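Local coordinates for uncharacterized protein (Bacteroides ovatus, PDB 4DQA) that is of unknown function but probably binds carbohydrate, pairing an E-set-like N-terminal domain with a concanavalin A-like lectin/glucanase domain, at residues Gln210-Thr215 with Ser249-Asp254; Asp202-Ala207 with Thr237-Asn242; Phe160-Tyr165 with Thr229-Thr234. All blocks are in the same frame, centred on the assembly; numbering follows the deposited sequence.

Contact 1: residues Gln210-Thr215 with Ser249-Asp254; sequences QNYRVT and SDWGID
Gln210 lays its CG over one face of the Trp251 indole, a CH-pi contact in which CG stands 3.5 Å from the centroid of the five-membered ring and 18° off the ring normal. CG sits between the backbone N and carbonyl carbon of Gln210 (chi1 44°); the chain bends at chi2, and the Gln210 and Ile253 side chains reach toward each other tip to tip, OE1 lying 3.4 Å from Ile253 CG2. The amide and indole planes are 50° apart. Tyr212 crosses Trp251 at about a right angle: Tyr212 CE1 comes within 3.5 Å of Trp251 CZ2, which lies at the edge of the phenol ring. Over one face of that ring is Ser249 CB, 3.9 Å from the Tyr212 centroid. No direct hydrogen bond joins the segments; instead one water accepts from Trp251 NE1 at 3.0 Å, donates to Asn211 O and pairs with Ser249 OG. Tyr212 OH hydrogen-bonds Thr237 OG1 of the large sheet, and Met187 also touches Gln210, Trp251 and Ile253. Edge strand 212-213 of the three-stranded sheet thus lies against the end of strand 244-250 of the large sheet, consistent with the sheet-on-sheet layering of a concanavalin A-like fold.

Contact 2: residues Asp202-Ala207 with Thr237-Asn242; sequences DYLEVA and TGIYVN
Two sheets of the concanavalin A-like domain face each other here, and Leu204 and Val206 of one meet Ile239 and Val241 of the other. Strand 203-207 is the middle member of a three-stranded antiparallel sheet, while strand 237-241 belongs to the large antiparallel sheet. Their short axes approach to 8.7 Å with N-to-C directions 153° apart, a separation bridged by side chains without any hydrogen bond between the segments. Leu204 supplies the closest contact through a single methyl: its CD1 lies 3.5 Å from Val241 CG2 and 4.0 Å from Ile239 CG2, so one branch of the leucine touches both residues. The leucine crosses each of the two side chains at a slant. In Val241, chi1 of 177° puts CG1 anti to the backbone N and leaves CG2, beside that N, to meet Leu204 CD1. The two branches of Ile239 do different work. While CG2 meets Leu204, the other branch extends (chi2 173°) to bring CD1 to 4.0 Å from the backbone N of Val206 and 4.2 Å from Val206 CG1. Glu205, between the two inward residues, points its CB away from strand 237-241; its carboxylate forms a salt bridge with Arg190 and a hydrogen bond with Thr199. Tyr212 of the small sheet also packs on Val206 and Ile239, and Leu228 of the large one on Val206, continuing the apolar layer. The contact is therefore made by buried aliphatic groups that meet through dispersion and the exclusion of water; strand alternation turns Glu205 away from the apolar interface, and its pairing with Arg190 and Thr199 probably compensates the buried carboxylate.

Contact 3: residues Phe160-Tyr165 with Thr229-Thr234; sequences FSSFTY and TYDQPT
Tyr230 meets Phe163 first through CB, which lies 3.5 Å from Phe163 CE1. CG, anti to the backbone N of Tyr230 (chi1 175°), stays near the same Phe163 atom, and the two side chains cross at a slant. Farther out, Tyr230 CD2 comes within 3.2 Å of Ser161 O, a carbonyl buried here with no hydrogen-bonding partner in the model, and CE2 follows at 3.7 Å from that oxygen. At the tip, OH bonds to the backbone O of Ile253. Gln232 CA lies over one face of the ring, toward its rim. Behind the side chains, Phe163 and Tyr230 form an antiparallel hydrogen-bonded pair, with Tyr230 N to Phe163 O at 2.9 Å and Phe163 N to Tyr230 O at 3.0 Å. Gln232 N donates to Ser162 OG, 2.9 Å away at an N-H...O angle of 163°; the same hydroxyl shares a water with Ser161 OG. On the opposite face of the sheet, Thr164 and Thr229 lie side by side, pointing the same way. Strand 163-171 runs between strands 223-231 and 282-289 of the large antiparallel sheet; the Phe163 ring meets Phe256 edge-to-face and touches Met187 of strand 187-190, while Tyr230 packs on Thr237 of strand 236-241 and on Trp251.

All three contacts lie in the concanavalin A-like domain, on the same side of the chain's centre. Centres are about 10 Å apart for contacts 1 and 2, 11 Å for contacts 1 and 3, and 14 Å for contacts 2 and 3. The first segments come in the order 160-165, 202-207, 210-215, and their partners follow in the same order, 229-234, 237-242, 249-254, so the contacts interleave along the chain. Contact 3 is pairing of neighbouring strands inside the large antiparallel sheet, whereas contacts 1 and 2 pack the small sheet containing strands 203-208 and 212-213 on it, in the domain that is probably the carbohydrate-binding one.

Contact 1: residues Gln210-Thr215 with Ser249-Asp254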
loop_
_atom_site.group_PDB
_atom_site.type_symbol
_atom_site.label_atom_id
_atom_site.label_comp_id
_atom_site.label_asym_id
_atom_site.label_seq_id
_atom_site.Cartn_x
_atom_site.Cartn_y
_atom_site.Cartn_z
ATOM N N GLN A 210 -6.677 -22.882 -19.945
ATOM C CA GLN A 210 -7.027 -23.778 -18.848
ATOM C C GLN A 210 -7.814 -22.960 -17.833
ATOM O O GLN A 210 -7.751 -21.729 -17.857
ATOM C CB GLN A 210 -5.773 -24.354 -18.196
ATOM C CG GLN A 210 -4.676 -23.326 -17.967
ATOM C CD GLN A 210 -3.899 -22.990 -19.229
ATOM O OE1 GLN A 210 -3.472 -23.877 -19.960
ATOM N NE2 GLN A 210 -3.718 -21.700 -19.486
ATOM N N ASN A 211 -8.561 -23.618 -16.951
ATOM C CA ASN A 211 -9.450 -22.883 -16.060
ATOM C C ASN A 211 -9.624 -23.511 -14.694
ATOM O O ASN A 211 -9.455 -24.726 -14.532
ATOM C CB ASN A 211 -10.826 -22.736 -16.713
ATOM C CG ASN A 211 -11.545 -24.056 -16.843
ATOM O OD1 ASN A 211 -11.381 -24.776 -17.832
ATOM N ND2 ASN A 211 -12.324 -24.397 -15.830
ATOM N N TYR A 212 -9.943 -22.679 -13.713
ATOM C CA TYR A 212 -10.437 -23.145 -12.431
ATOM C C TYR A 212 -11.124 -21.996 -11.730
ATOM O O TYR A 212 -11.027 -20.850 -12.161
ATOM C CB TYR A 212 -9.318 -23.736 -11.563
ATOM C CG TYR A 212 -8.268 -22.758 -11.066
ATOM C CD1 TYR A 212 -7.209 -22.374 -11.878
ATOM C CD2 TYR A 212 -8.312 -22.264 -9.771
ATOM C CE1 TYR A 212 -6.229 -21.494 -11.415
ATOM C CE2 TYR A 212 -7.332 -21.376 -9.294
ATOM C CZ TYR A 212 -6.304 -20.995 -10.126
ATOM O OH TYR A 212 -5.324 -20.137 -9.646
ATOM N N ARG A 213 -11.835 -22.305 -10.658
ATOM C CA ARG A 213 -12.667 -21.324 -9.983
ATOM C C ARG A 213 -12.708 -21.510 -8.479
ATOM O O ARG A 213 -12.306 -22.558 -7.943
ATOM C CB ARG A 213 -14.090 -21.385 -10.547
ATOM C CG ARG A 213 -14.799 -22.704 -10.278
ATOM C CD ARG A 213 -16.252 -22.577 -10.712
ATOM N NE ARG A 213 -17.045 -23.799 -10.665
ATOM C CZ ARG A 213 -17.554 -24.315 -9.551
ATOM N NH1 ARG A 213 -17.281 -23.744 -8.367
ATOM N NH2 ARG A 213 -18.299 -25.427 -9.619
ATOM N N VAL A 214 -13.171 -20.478 -7.788
ATOM C CA VAL A 214 -13.358 -20.540 -6.349
ATOM C C VAL A 214 -14.639 -21.293 -5.954
ATOM O O VAL A 214 -15.358 -21.801 -6.822
ATOM C CB VAL A 214 -13.357 -19.143 -5.727
ATOM C CG1 VAL A 214 -12.034 -18.447 -6.065
ATOM C CG2 VAL A 214 -14.555 -18.317 -6.230
ATOM N N THR A 215 -14.910 -21.370 -4.652
ATOM C CA THR A 215 -16.019 -22.169 -4.156
ATOM C C THR A 215 -17.012 -21.397 -3.259
ATOM O O THR A 215 -17.872 -21.993 -2.627
ATOM C CB THR A 215 -15.477 -23.437 -3.442
ATOM O OG1 THR A 215 -14.577 -23.049 -2.422
ATOM C CG2 THR A 215 -14.718 -24.321 -4.424
ATOM N N SER A 249 -4.582 -24.340 -8.451
ATOM C CA SER A 249 -4.389 -25.427 -9.394
ATOM C C SER A 249 -2.911 -25.569 -9.740
ATOM O O SER A 249 -2.037 -24.893 -9.144
ATOM C CB SER A 249 -5.233 -25.187 -10.648
ATOM O OG SER A 249 -5.393 -26.404 -11.362
ATOM N N ASP A 250 -2.622 -26.487 -10.656
ATOM C CA ASP A 250 -1.265 -26.750 -11.089
ATOM C C ASP A 250 -1.303 -26.809 -12.590
ATOM O O ASP A 250 -2.095 -27.550 -13.174
ATOM C CB ASP A 250 -0.731 -28.074 -10.515
ATOM C CG ASP A 250 -0.590 -28.036 -9.004
ATOM O OD1 ASP A 250 -1.568 -28.377 -8.309
ATOM O OD2 ASP A 250 0.490 -27.632 -8.511
ATOM N N TRP A 251 -0.457 -26.011 -13.214
ATOM C CA TRP A 251 -0.386 -25.940 -14.660
ATOM C C TRP A 251 1.013 -26.272 -15.091
ATOM O O TRP A 251 1.980 -26.111 -14.321
ATOM C CB TRP A 251 -0.688 -24.531 -15.145
ATOM C CG TRP A 251 -2.077 -24.071 -14.940
ATOM C CD1 TRP A 251 -3.185 -24.843 -14.773
ATOM C CD2 TRP A 251 -2.518 -22.712 -14.890
ATOM N NE1 TRP A 251 -4.292 -24.049 -14.620
ATOM C CE2 TRP A 251 -3.911 -22.734 -14.682
ATOM C CE3 TRP A 251 -1.869 -21.476 -14.983
ATOM C CZ2 TRP A 251 -4.677 -21.577 -14.589
ATOM C CZ3 TRP A 251 -2.626 -20.323 -14.885
ATOM C CH2 TRP A 251 -4.019 -20.384 -14.680
ATOM N N GLY A 252 1.136 -26.709 -16.338
ATOM C CA GLY A 252 2.422 -27.059 -16.899
ATOM C C GLY A 252 2.873 -26.068 -17.949
ATOM O O GLY A 252 3.914 -26.264 -18.554
ATOM N N ILE A 253 2.090 -25.008 -18.176
ATOM C CA ILE A 253 2.391 -24.093 -19.276
ATOM C C ILE A 253 3.632 -23.262 -18.997
ATOM O O ILE A 253 3.942 -22.932 -17.845
ATOM C CB ILE A 253 1.218 -23.118 -19.597
ATOM C CG1 ILE A 253 0.959 -22.176 -18.421
ATOM C CG2 ILE A 253 -0.040 -23.898 -19.961
ATOM C CD1 ILE A 253 -0.063 -21.074 -18.681
ATOM N N ASP A 254 4.330 -22.899 -20.060
ATOM C CA ASP A 254 5.540 -22.115 -19.918
ATOM C C ASP A 254 5.222 -20.646 -19.692
ATOM O O ASP A 254 6.086 -19.887 -19.243
ATOM C CB ASP A 254 6.411 -22.267 -21.155
ATOM C CG ASP A 254 7.064 -23.643 -21.240
ATOM O OD1 ASP A 254 7.006 -24.402 -20.242
ATOM O OD2 ASP A 254 7.636 -23.954 -22.303
HETATM O O HOH W 1 -6.697 -25.666 -14.001
#

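Contact 2: residues Asp202-Ala207 with Thr237-Asn242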
loop_
_atom_site.group_PDB
_atom_site.type_symbol
_atom_site.label_atom_id
_atom_site.label_comp_id
_atom_site.label_asym_id
_atom_site.label_seq_id
_atom_site.Cartn_x
_atom_site.Cartn_y
_atom_site.Cartn_z
ATOM N N ASP A 202 -21.444 -15.181 -9.815
ATOM C CA ASP A 202 -20.722 -14.469 -8.773
ATOM C C ASP A 202 -19.482 -15.203 -8.264
ATOM O O ASP A 202 -18.915 -14.843 -7.204
ATOM C CB ASP A 202 -21.674 -14.044 -7.626
ATOM C CG ASP A 202 -22.627 -15.149 -7.160
ATOM O OD1 ASP A 202 -22.488 -16.331 -7.546
ATOM O OD2 ASP A 202 -23.587 -14.827 -6.404
ATOM N N TYR A 203 -18.985 -16.170 -9.043
ATOM C CA TYR A 203 -17.796 -16.948 -8.676
ATOM C C TYR A 203 -16.582 -16.508 -9.483
ATOM O O TYR A 203 -16.591 -16.549 -10.718
ATOM C CB TYR A 203 -18.045 -18.436 -8.894
ATOM C CG TYR A 203 -18.722 -19.115 -7.729
ATOM C CD1 TYR A 203 -19.855 -18.561 -7.141
ATOM C CD2 TYR A 203 -18.230 -20.287 -7.202
ATOM C CE1 TYR A 203 -20.474 -19.166 -6.050
ATOM C CE2 TYR A 203 -18.840 -20.895 -6.122
ATOM C CZ TYR A 203 -19.966 -20.330 -5.561
ATOM O OH TYR A 203 -20.582 -20.932 -4.486
ATOM N N LEU A 204 -15.540 -16.088 -8.785
ATOM C CA LEU A 204 -14.274 -15.770 -9.427
ATOM C C LEU A 204 -13.688 -16.964 -10.134
ATOM O O LEU A 204 -13.707 -18.083 -9.634
ATOM C CB LEU A 204 -13.241 -15.354 -8.396
ATOM C CG LEU A 204 -13.196 -13.934 -7.936
ATOM C CD1 LEU A 204 -12.234 -13.876 -6.764
ATOM C CD2 LEU A 204 -12.715 -13.020 -9.068
ATOM N N GLU A 205 -13.130 -16.722 -11.299
ATOM C CA GLU A 205 -12.656 -17.776 -12.172
ATOM C C GLU A 205 -11.534 -17.276 -13.031
ATOM O O GLU A 205 -11.543 -16.129 -13.476
ATOM C CB GLU A 205 -13.801 -18.254 -13.079
ATOM C CG GLU A 205 -13.441 -19.335 -14.067
ATOM C CD GLU A 205 -14.654 -19.836 -14.845
ATOM O OE1 GLU A 205 -15.332 -19.016 -15.528
ATOM O OE2 GLU A 205 -14.936 -21.056 -14.783
ATOM N N VAL A 206 -10.548 -18.141 -13.262
ATOM C CA VAL A 206 -9.580 -17.917 -14.311
ATOM C C VAL A 206 -9.871 -18.816 -15.507
ATOM O O VAL A 206 -10.190 -19.990 -15.360
ATOM C CB VAL A 206 -8.141 -18.058 -13.802
ATOM C CG1 VAL A 206 -7.888 -19.412 -13.246
ATOM C CG2 VAL A 206 -7.170 -17.793 -14.925
ATOM N N ALA A 207 -9.813 -18.237 -16.698
ATOM C CA ALA A 207 -10.152 -18.953 -17.917
ATOM C C ALA A 207 -9.168 -18.655 -19.030
ATOM O O ALA A 207 -8.363 -17.741 -18.924
ATOM C CB ALA A 207 -11.590 -18.583 -18.352
ATOM N N THR A 237 -0.614 -22.247 -9.265
ATOM C CA THR A 237 -1.413 -21.044 -9.488
ATOM C C THR A 237 -2.435 -20.926 -8.379
ATOM O O THR A 237 -2.913 -21.925 -7.830
ATOM C CB THR A 237 -2.075 -21.040 -10.897
ATOM O OG1 THR A 237 -3.023 -19.960 -11.014
ATOM C CG2 THR A 237 -2.806 -22.335 -11.167
ATOM N N GLY A 238 -2.748 -19.683 -8.010
ATOM C CA GLY A 238 -3.726 -19.432 -6.975
ATOM C C GLY A 238 -4.607 -18.232 -7.281
ATOM O O GLY A 238 -4.187 -17.291 -7.973
ATOM N N ILE A 239 -5.831 -18.277 -6.765
ATOM C CA ILE A 239 -6.703 -17.117 -6.730
ATOM C C ILE A 239 -6.865 -16.747 -5.263
ATOM O O ILE A 239 -7.199 -17.592 -4.421
ATOM C CB ILE A 239 -8.090 -17.440 -7.312
ATOM C CG1 ILE A 239 -7.978 -17.709 -8.806
ATOM C CG2 ILE A 239 -9.062 -16.285 -7.055
ATOM C CD1 ILE A 239 -9.245 -18.206 -9.455
ATOM N N TYR A 240 -6.620 -15.472 -4.962
ATOM C CA TYR A 240 -6.612 -14.964 -3.613
ATOM C C TYR A 240 -7.649 -13.861 -3.457
ATOM O O TYR A 240 -7.788 -13.006 -4.329
ATOM C CB TYR A 240 -5.222 -14.374 -3.284
ATOM C CG TYR A 240 -4.080 -15.358 -3.327
ATOM C CD1 TYR A 240 -3.482 -15.695 -4.525
ATOM C CD2 TYR A 240 -3.588 -15.918 -2.167
ATOM C CE1 TYR A 240 -2.437 -16.595 -4.579
ATOM C CE2 TYR A 240 -2.534 -16.825 -2.214
ATOM C CZ TYR A 240 -1.965 -17.139 -3.428
ATOM O OH TYR A 240 -0.904 -18.029 -3.501
ATOM N N VAL A 241 -8.379 -13.894 -2.348
ATOM C CA VAL A 241 -9.366 -12.880 -2.030
ATOM C C VAL A 241 -9.010 -12.359 -0.644
ATOM O O VAL A 241 -8.951 -13.121 0.309
ATOM C CB VAL A 241 -10.771 -13.433 -2.053
ATOM C CG1 VAL A 241 -11.774 -12.369 -1.654
ATOM C CG2 VAL A 241 -11.105 -13.979 -3.441
ATOM N N ASN A 242 -8.775 -11.056 -0.552
ATOM C CA ASN A 242 -8.405 -10.396 0.709
ATOM C C ASN A 242 -7.213 -11.080 1.338
ATOM O O ASN A 242 -7.137 -11.257 2.551
ATOM C CB ASN A 242 -9.582 -10.351 1.669
ATOM C CG ASN A 242 -10.708 -9.499 1.150
ATOM O OD1 ASN A 242 -10.517 -8.692 0.204
ATOM N ND2 ASN A 242 -11.878 -9.655 1.725
#

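Contact 3: residues Phe160-Tyr165 with Thr229-Thr234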
loop_
_atom_site.group_PDB
_atom_site.type_symbol
_atom_site.label_atom_id
_atom_site.label_comp_id
_atom_site.label_asym_id
_atom_site.label_seq_id
_atom_site.Cartn_x
_atom_site.Cartn_y
_atom_site.Cartn_z
ATOM N N PHE A 160 4.627 -13.629 -20.431
ATOM C CA PHE A 160 4.588 -13.793 -19.005
ATOM C C PHE A 160 4.744 -15.274 -18.704
ATOM O O PHE A 160 3.934 -16.095 -19.139
ATOM C CB PHE A 160 3.263 -13.287 -18.452
ATOM C CG PHE A 160 3.094 -11.780 -18.498
ATOM C CD1 PHE A 160 4.076 -10.926 -18.029
ATOM C CD2 PHE A 160 1.923 -11.224 -18.994
ATOM C CE1 PHE A 160 3.900 -9.539 -18.057
ATOM C CE2 PHE A 160 1.753 -9.843 -19.033
ATOM C CZ PHE A 160 2.737 -9.001 -18.559
ATOM N N SER A 161 5.792 -15.626 -17.971
ATOM C CA SER A 161 5.928 -16.985 -17.492
ATOM C C SER A 161 5.295 -17.032 -16.131
ATOM O O SER A 161 4.177 -17.512 -15.980
ATOM C CB SER A 161 7.395 -17.439 -17.494
ATOM O OG SER A 161 8.219 -16.497 -16.840
ATOM N N SER A 162 5.969 -16.481 -15.132
ATOM C CA SER A 162 5.314 -16.236 -13.855
ATOM C C SER A 162 4.648 -14.867 -13.911
ATOM O O SER A 162 5.161 -13.940 -14.542
ATOM C CB SER A 162 6.309 -16.282 -12.717
ATOM O OG SER A 162 6.896 -17.580 -12.670
ATOM N N PHE A 163 3.484 -14.738 -13.295
ATOM C CA PHE A 163 2.794 -13.460 -13.351
ATOM C C PHE A 163 1.765 -13.341 -12.249
ATOM O O PHE A 163 1.443 -14.313 -11.556
ATOM C CB PHE A 163 2.120 -13.282 -14.713
ATOM C CG PHE A 163 0.922 -14.152 -14.893
ATOM C CD1 PHE A 163 1.073 -15.454 -15.316
ATOM C CD2 PHE A 163 -0.346 -13.681 -14.592
ATOM C CE1 PHE A 163 -0.022 -16.295 -15.458
ATOM C CE2 PHE A 163 -1.456 -14.521 -14.736
ATOM C CZ PHE A 163 -1.275 -15.826 -15.162
ATOM N N THR A 164 1.273 -12.114 -12.114
ATOM C CA THR A 164 0.213 -11.766 -11.168
ATOM C C THR A 164 -0.721 -10.766 -11.799
ATOM O O THR A 164 -0.281 -9.791 -12.425
ATOM C CB THR A 164 0.799 -11.127 -9.897
ATOM O OG1 THR A 164 1.740 -12.015 -9.306
ATOM C CG2 THR A 164 -0.293 -10.820 -8.881
ATOM N N TYR A 165 -2.019 -10.998 -11.628
ATOM C CA TYR A 165 -3.030 -9.970 -11.854
ATOM C C TYR A 165 -3.567 -9.636 -10.477
ATOM O O TYR A 165 -3.849 -10.549 -9.703
ATOM C CB TYR A 165 -4.240 -10.492 -12.632
ATOM C CG TYR A 165 -4.061 -10.944 -14.066
ATOM C CD1 TYR A 165 -2.902 -10.696 -14.789
ATOM C CD2 TYR A 165 -5.106 -11.622 -14.711
ATOM C CE1 TYR A 165 -2.781 -11.103 -16.112
ATOM C CE2 TYR A 165 -4.991 -12.041 -16.030
ATOM C CZ TYR A 165 -3.838 -11.769 -16.734
ATOM O OH TYR A 165 -3.709 -12.178 -18.050
ATOM N N THR A 229 -2.238 -15.565 -9.341
ATOM C CA THR A 229 -0.794 -15.731 -9.500
ATOM C C THR A 229 -0.513 -17.036 -10.218
ATOM O O THR A 229 -1.277 -17.996 -10.109
ATOM C CB THR A 229 -0.025 -15.724 -8.158
ATOM O OG1 THR A 229 -0.373 -16.870 -7.372
ATOM C CG2 THR A 229 -0.296 -14.442 -7.370
ATOM N N TYR A 230 0.584 -17.067 -10.954
ATOM C CA TYR A 230 1.114 -18.335 -11.458
ATOM C C TYR A 230 2.619 -18.296 -11.315
ATOM O O TYR A 230 3.260 -17.354 -11.759
ATOM C CB TYR A 230 0.767 -18.519 -12.924
ATOM C CG TYR A 230 1.361 -19.743 -13.587
ATOM C CD1 TYR A 230 1.204 -21.011 -13.041
ATOM C CD2 TYR A 230 2.019 -19.628 -14.794
ATOM C CE1 TYR A 230 1.708 -22.138 -13.682
ATOM C CE2 TYR A 230 2.526 -20.752 -15.442
ATOM C CZ TYR A 230 2.360 -21.991 -14.883
ATOM O OH TYR A 230 2.869 -23.088 -15.534
ATOM N N ASP A 231 3.142 -19.320 -10.658
ATOM C CA ASP A 231 4.577 -19.519 -10.485
ATOM C C ASP A 231 4.973 -20.603 -11.477
ATOM O O ASP A 231 4.714 -21.779 -11.240
ATOM C CB ASP A 231 4.848 -19.968 -9.052
ATOM C CG ASP A 231 6.327 -20.021 -8.712
ATOM O OD1 ASP A 231 7.112 -20.634 -9.472
ATOM O OD2 ASP A 231 6.695 -19.443 -7.666
ATOM N N GLN A 232 5.570 -20.207 -12.587
ATOM C CA GLN A 232 5.815 -21.167 -13.652
ATOM C C GLN A 232 6.769 -22.311 -13.253
ATOM O O GLN A 232 6.516 -23.464 -13.594
ATOM C CB GLN A 232 6.289 -20.442 -14.915
ATOM C CG GLN A 232 6.697 -21.373 -16.053
ATOM C CD GLN A 232 8.156 -21.774 -15.968
ATOM O OE1 GLN A 232 9.014 -20.955 -15.622
ATOM N NE2 GLN A 232 8.449 -23.031 -16.285
ATOM N N PRO A 233 7.847 -22.015 -12.504
ATOM C CA PRO A 233 8.696 -23.150 -12.132
ATOM C C PRO A 233 8.018 -24.179 -11.236
ATOM O O PRO A 233 8.262 -25.382 -11.412
ATOM C CB PRO A 233 9.865 -22.487 -11.379
ATOM C CG PRO A 233 9.932 -21.137 -11.902
ATOM C CD PRO A 233 8.525 -20.724 -12.289
ATOM N N THR A 234 7.222 -23.746 -10.266
ATOM C CA THR A 234 6.590 -24.707 -9.378
ATOM C C THR A 234 5.334 -25.258 -10.012
ATOM O O THR A 234 4.827 -26.314 -9.610
ATOM C CB THR A 234 6.218 -24.124 -8.029
ATOM O OG1 THR A 234 5.201 -23.125 -8.212
ATOM C CG2 THR A 234 7.428 -23.518 -7.339
HETATM O O HOH W 2 9.209 -17.783 -14.542
#